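Local coordinates for ribonucleoside-diphosphate reductase subunit beta (Streptococcus sanguinis, PDB 4N83), which probably supplies DNA precursors as the dimetal-carrying small subunit of a class Ib ribonucleotide reductase, which converts ribonucleotides to deoxyribonucleotides, at residues P168-G173 with N278-N283; D42-L47 with N175-V180. One frame throughout, in Å; residues are numbered along the deposited sequence.

Contact 1: P168-G173 with N278-N283; sequences PLYYLG and NPIVMN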
loop_
_atom_site.group_PDB
_atom_site.type_symbol
_atom_site.label_atom_id
_atom_site.label_comp_id
_atom_site.label_asym_id
_atom_site.label_seq_id
_atom_site.Cartn_x
_atom_site.Cartn_y
_atom_site.Cartn_z
ATOM N N PRO A 168 2.151 18.609 19.435
ATOM C CA PRO A 168 0.898 17.942 19.819
ATOM C C PRO A 168 1.022 17.044 21.054
ATOM O O PRO A 168 0.048 16.880 21.790
ATOM C CB PRO A 168 0.548 17.106 18.582
ATOM C CG PRO A 168 1.847 16.896 17.887
ATOM C CD PRO A 168 2.610 18.165 18.107
ATOM N N LEU A 169 2.205 16.468 21.268
ATOM C CA LEU A 169 2.482 15.687 22.478
ATOM C C LEU A 169 2.515 16.577 23.726
ATOM O O LEU A 169 2.144 16.135 24.816
ATOM C CB LEU A 169 3.811 14.931 22.346
ATOM C CG LEU A 169 3.865 13.781 21.334
ATOM C CD1 LEU A 169 5.301 13.323 21.124
ATOM C CD2 LEU A 169 2.992 12.615 21.774
ATOM N N TYR A 170 2.969 17.819 23.560
ATOM C CA TYR A 170 2.980 18.801 24.647
ATOM C C TYR A 170 1.559 19.128 25.107
ATOM O O TYR A 170 1.281 19.155 26.307
ATOM C CB TYR A 170 3.712 20.080 24.209
ATOM C CG TYR A 170 3.506 21.276 25.118
ATOM C CD1 TYR A 170 4.307 21.471 26.241
ATOM C CD2 TYR A 170 2.517 22.220 24.847
ATOM C CE1 TYR A 170 4.123 22.566 27.070
ATOM C CE2 TYR A 170 2.324 23.316 25.672
ATOM C CZ TYR A 170 3.129 23.485 26.780
ATOM O OH TYR A 170 2.939 24.574 27.598
ATOM N N TYR A 171 0.667 19.371 24.149
ATOM C CA TYR A 171 -0.727 19.697 24.455
ATOM C C TYR A 171 -1.493 18.505 25.030
ATOM O O TYR A 171 -2.338 18.679 25.909
ATOM C CB TYR A 171 -1.443 20.242 23.215
ATOM C CG TYR A 171 -0.992 21.632 22.819
ATOM C CD1 TYR A 171 -1.264 22.730 23.633
ATOM C CD2 TYR A 171 -0.298 21.854 21.632
ATOM C CE1 TYR A 171 -0.854 24.005 23.279
ATOM C CE2 TYR A 171 0.116 23.127 21.271
ATOM C CZ TYR A 171 -0.164 24.199 22.097
ATOM O OH TYR A 171 0.242 25.466 21.744
ATOM N N LEU A 172 -1.197 17.302 24.538
ATOM C CA LEU A 172 -1.805 16.074 25.067
ATOM C C LEU A 172 -1.478 15.888 26.549
ATOM O O LEU A 172 -2.306 15.391 27.314
ATOM C CB LEU A 172 -1.337 14.848 24.272
ATOM C CG LEU A 172 -1.901 13.482 24.688
ATOM C CD1 LEU A 172 -3.419 13.453 24.592
ATOM C CD2 LEU A 172 -1.293 12.374 23.841
ATOM N N GLY A 173 -0.270 16.284 26.941
ATOM C CA GLY A 173 0.146 16.249 28.339
ATOM C C GLY A 173 -0.620 17.220 29.223
ATOM O O GLY A 173 -0.799 16.971 30.416
ATOM N N ASN A 278 11.255 17.183 28.324
ATOM C CA ASN A 278 10.088 17.745 29.007
ATOM C C ASN A 278 9.196 16.638 29.576
ATOM O O ASN A 278 8.889 15.672 28.875
ATOM C CB ASN A 278 9.285 18.630 28.041
ATOM C CG ASN A 278 8.086 19.291 28.702
ATOM O OD1 ASN A 278 7.114 18.627 29.062
ATOM N ND2 ASN A 278 8.144 20.610 28.854
ATOM N N PRO A 279 8.781 16.771 30.850
ATOM C CA PRO A 279 8.012 15.704 31.496
ATOM C C PRO A 279 6.597 15.526 30.941
ATOM O O PRO A 279 6.107 14.397 30.875
ATOM C CB PRO A 279 7.962 16.145 32.963
ATOM C CG PRO A 279 8.096 17.626 32.917
ATOM C CD PRO A 279 8.999 17.916 31.755
ATOM N N ILE A 280 5.953 16.625 30.546
ATOM C CA ILE A 280 4.575 16.570 30.048
ATOM C C ILE A 280 4.520 16.051 28.604
ATOM O O ILE A 280 3.482 15.563 28.155
ATOM C CB ILE A 280 3.857 17.944 30.186
ATOM C CG1 ILE A 280 2.426 17.750 30.705
ATOM C CG2 ILE A 280 3.866 18.732 28.881
ATOM C CD1 ILE A 280 2.338 17.508 32.197
ATOM N N VAL A 281 5.637 16.163 27.885
ATOM C CA VAL A 281 5.771 15.563 26.555
ATOM C C VAL A 281 6.022 14.062 26.689
ATOM O O VAL A 281 5.539 13.271 25.875
ATOM C CB VAL A 281 6.909 16.219 25.742
ATOM C CG1 VAL A 281 7.099 15.515 24.402
ATOM C CG2 VAL A 281 6.616 17.698 25.532
ATOM N N MET A 282 6.774 13.677 27.719
ATOM C CA MET A 282 6.994 12.263 28.034
ATOM C C MET A 282 5.730 11.639 28.635
ATOM O O MET A 282 5.539 10.423 28.566
ATOM C CB MET A 282 8.180 12.101 28.993
ATOM C CG MET A 282 8.856 10.737 28.930
ATOM S SD MET A 282 9.476 10.297 27.291
ATOM C CE MET A 282 10.602 11.648 26.955
ATOM N N ASN A 283 4.884 12.476 29.233
ATOM C CA ASN A 283 3.534 12.078 29.633
ATOM C C ASN A 283 2.661 11.813 28.402
ATOM O O ASN A 283 1.786 10.946 28.428
ATOM C CB ASN A 283 2.901 13.166 30.514
ATOM C CG ASN A 283 1.488 12.824 30.954
ATOM O OD1 ASN A 283 0.560 13.606 30.747
ATOM N ND2 ASN A 283 1.318 11.657 31.562
#

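Contact 2: D42-L47 with N175-V180; sequences DDWRKL and NKLANV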
loop_
_atom_site.group_PDB
_atom_site.type_symbol
_atom_site.label_atom_id
_atom_site.label_comp_id
_atom_site.label_asym_id
_atom_site.label_seq_id
_atom_site.Cartn_x
_atom_site.Cartn_y
_atom_site.Cartn_z
ATOM N N ASP A 42 -13.242 23.486 20.694
ATOM C CA ASP A 42 -13.417 24.207 21.954
ATOM C C ASP A 42 -12.072 24.623 22.555
ATOM O O ASP A 42 -11.940 25.732 23.071
ATOM C CB ASP A 42 -14.199 23.350 22.956
ATOM C CG ASP A 42 -14.763 24.161 24.107
ATOM O OD1 ASP A 42 -14.491 23.807 25.273
ATOM O OD2 ASP A 42 -15.475 25.153 23.848
ATOM N N ASP A 43 -11.081 23.732 22.480
ATOM C CA ASP A 43 -9.737 23.998 23.015
ATOM C C ASP A 43 -8.789 24.610 21.979
ATOM O O ASP A 43 -7.810 25.266 22.344
ATOM C CB ASP A 43 -9.121 22.712 23.583
ATOM C CG ASP A 43 -9.658 22.366 24.959
ATOM O OD1 ASP A 43 -9.330 23.091 25.922
ATOM O OD2 ASP A 43 -10.399 21.370 25.080
ATOM N N TRP A 44 -9.074 24.387 20.698
ATOM C CA TRP A 44 -8.283 24.966 19.610
ATOM C C TRP A 44 -8.435 26.487 19.562
ATOM O O TRP A 44 -7.445 27.208 19.412
ATOM C CB TRP A 44 -8.687 24.349 18.263
ATOM C CG TRP A 44 -8.166 25.082 17.055
ATOM C CD1 TRP A 44 -8.909 25.676 16.075
ATOM C CD2 TRP A 44 -6.793 25.297 16.701
ATOM N NE1 TRP A 44 -8.085 26.245 15.133
ATOM C CE2 TRP A 44 -6.782 26.028 15.494
ATOM C CE3 TRP A 44 -5.572 24.941 17.287
ATOM C CZ2 TRP A 44 -5.596 26.414 14.862
ATOM C CZ3 TRP A 44 -4.394 25.325 16.659
ATOM C CH2 TRP A 44 -4.416 26.052 15.458
ATOM N N ARG A 45 -9.671 26.966 19.697
ATOM C CA ARG A 45 -9.956 28.405 19.663
ATOM C C ARG A 45 -9.475 29.143 20.920
ATOM O O ARG A 45 -9.420 30.373 20.929
ATOM C CB ARG A 45 -11.453 28.663 19.422
ATOM C CG ARG A 45 -12.366 28.328 20.593
ATOM C CD ARG A 45 -13.826 28.291 20.166
ATOM N NE ARG A 45 -14.709 27.890 21.263
ATOM C CZ ARG A 45 -15.156 28.700 22.225
ATOM N NH1 ARG A 45 -14.817 29.986 22.253
ATOM N NH2 ARG A 45 -15.953 28.215 23.172
ATOM N N LYS A 46 -9.131 28.398 21.972
ATOM C CA LYS A 46 -8.507 28.970 23.168
ATOM C C LYS A 46 -6.980 28.985 23.031
ATOM O O LYS A 46 -6.262 28.436 23.871
ATOM C CB LYS A 46 -8.913 28.181 24.419
ATOM C CG LYS A 46 -10.397 28.229 24.743
ATOM C CD LYS A 46 -10.718 27.367 25.954
ATOM C CE LYS A 46 -12.211 27.322 26.232
ATOM N NZ LYS A 46 -12.526 26.536 27.457
ATOM N N LEU A 47 -6.496 29.612 21.959
ATOM C CA LEU A 47 -5.061 29.746 21.695
ATOM C C LEU A 47 -4.776 31.085 21.017
ATOM O O LEU A 47 -5.617 31.611 20.284
ATOM C CB LEU A 47 -4.562 28.606 20.800
ATOM C CG LEU A 47 -4.624 27.170 21.331
ATOM C CD1 LEU A 47 -4.285 26.194 20.217
ATOM C CD2 LEU A 47 -3.690 26.960 22.514
ATOM N N ASN A 175 -3.751 17.887 28.633
ATOM C CA ASN A 175 -5.147 17.501 28.390
ATOM C C ASN A 175 -5.831 18.426 27.373
ATOM O O ASN A 175 -7.032 18.697 27.466
ATOM C CB ASN A 175 -5.933 17.446 29.712
ATOM C CG ASN A 175 -7.114 16.489 29.658
ATOM O OD1 ASN A 175 -7.003 15.377 29.144
ATOM N ND2 ASN A 175 -8.248 16.913 30.205
ATOM N N LYS A 176 -5.051 18.891 26.396
ATOM C CA LYS A 176 -5.520 19.816 25.362
ATOM C C LYS A 176 -5.330 19.176 23.987
ATOM O O LYS A 176 -4.373 18.429 23.778
ATOM C CB LYS A 176 -4.730 21.129 25.428
ATOM C CG LYS A 176 -4.705 21.798 26.799
ATOM C CD LYS A 176 -5.713 22.932 26.918
ATOM C CE LYS A 176 -5.199 24.208 26.268
ATOM N NZ LYS A 176 -6.055 25.385 26.583
ATOM N N LEU A 177 -6.237 19.473 23.057
ATOM C CA LEU A 177 -6.177 18.932 21.692
ATOM C C LEU A 177 -6.058 17.402 21.697
ATOM O O LEU A 177 -5.079 16.841 21.199
ATOM C CB LEU A 177 -5.011 19.559 20.913
ATOM C CG LEU A 177 -4.955 21.087 20.838
ATOM C CD1 LEU A 177 -3.674 21.532 20.150
ATOM C CD2 LEU A 177 -6.171 21.654 20.119
ATOM N N ALA A 178 -7.068 16.741 22.259
ATOM C CA ALA A 178 -7.036 15.290 22.476
ATOM C C ALA A 178 -7.131 14.487 21.177
ATOM O O ALA A 178 -6.340 13.572 20.947
ATOM C CB ALA A 178 -8.149 14.877 23.430
ATOM N N ASN A 179 -8.106 14.832 20.340
ATOM C CA ASN A 179 -8.316 14.150 19.060
ATOM C C ASN A 179 -7.239 14.479 18.025
ATOM O O ASN A 179 -6.912 13.646 17.180
ATOM C CB ASN A 179 -9.699 14.487 18.499
ATOM C CG ASN A 179 -10.825 13.991 19.390
ATOM O OD1 ASN A 179 -10.840 12.829 19.797
ATOM N ND2 ASN A 179 -11.776 14.868 19.694
ATOM N N VAL A 180 -6.694 15.693 18.098
ATOM C CA VAL A 180 -5.582 16.102 17.236
ATOM C C VAL A 180 -4.293 15.400 17.672
ATOM O O VAL A 180 -3.379 15.214 16.870
ATOM C CB VAL A 180 -5.376 17.637 17.257
ATOM C CG1 VAL A 180 -4.213 18.045 16.357
ATOM C CG2 VAL A 180 -6.652 18.357 16.834
#

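Contact 1: P168-G173 with N278-N283
The ring of Y170 meets two aliphatic side chains of the other helix. V281 CG2 lies at the ring edge, near its plane. I280 CG2 reaches Y170 CD1 obliquely at 3.8 Å. The Y170 ring also meets the ring of W245, and Y170 CD2 sits over the centre of one face of the Y171 ring, 3.9 Å above its plane. Y170 CG is anti to the backbone N (chi1 166°), which sets it beside the carbonyl carbon, and I280 CG2 touches Y170 O as well as the ring. V281 CG2 touches Y170 CA at 3.9 Å, and V281 CG1 packs on L169 CB. F252 of helix 246-263 touches both L169 and V281.

The short axes come within 7.2 Å and cross at 89°, almost perpendicular. G173 has no side chain, and its CA lies 3.4 Å from I280 O in a CA-H...O contact. I280 CG1 rests against G173 O, while N283 OD1 approaches G173 CA at 3.6 Å. N278 is the N-cap of helix 279-285. Its OD1 accepts from V281 N at 3.1 Å and, weakly, from I280 N. Its ND2 is bonded to E248.

Between the segments the contact is mainly apolar, with the CA-H...O contact at G173 and N283 OD1 beside it. Packing probably matters more than polar bonds here.

Contact 2: D42-L47 with N175-V180
D43 meets K176 through OD1, which lies 3.8 Å from K176 CD. The two side chains cross at about a right angle. K176 NZ is 4.1 Å from D43 OD1, beyond a salt bridge, so any attraction between the charges is probably modest. The lysine chain is bent at chi2 (-99°) and chi3 (-80°), which carries CD and CE across toward the carboxylate. Y171 of helix 162-173 also touches this lysine.

W44 follows, and here the contact is apolar. L177 CD2 packs on W44 CA at 4.0 Å and on W44 CB at 4.1 Å. The same methyl lies at the edge of the indole, near its plane. The indole makes a cation-pi contact with K52 and packs on V55 and L111.

The partner segment holds the turn between two consecutive helices of the ferritin-like, all-helical fold and the first residues of the second. N175, with positive phi, forms a Schellman motif at the end of helix 162-173. L177 is the N-cap of helix 178-206, and V180 N in the first turn of that helix donates a hydrogen bond to D40 OD2.

R45 turns back within its own segment, where its NH2 makes a salt bridge with D42 OD2 at 3.2 Å. K46 is the centre of an inverse gamma turn. Its side chain starts toward the partner, but the end leads away, and K46 NZ stays 6.6 Å from the like-charged K176 NZ. K46 O lies nearer, 4.1 Å from K176 NZ.

The centres of the two contacts are 13 Å apart, on the same side of the chain's centre. Their segments alternate along the chain, in the order 42-47, 168-173, 175-180, 278-283. Helix 162-173 serves contact 1, and the turn after it serves contact 2 before helix 178-206 begins. Y171 joins them directly: its O probably accepts a hydrogen bond from K176 N at 2.8 Å, and its CD2 packs on L177 CD1 at 3.7 Å. The end of helix 162-173 thus meets a late part of the chain, and the turn after it an early part. Contact 2 lies away from the metal site; the L169 side chain of contact 1 is about 14 Å from a bound manganese ion.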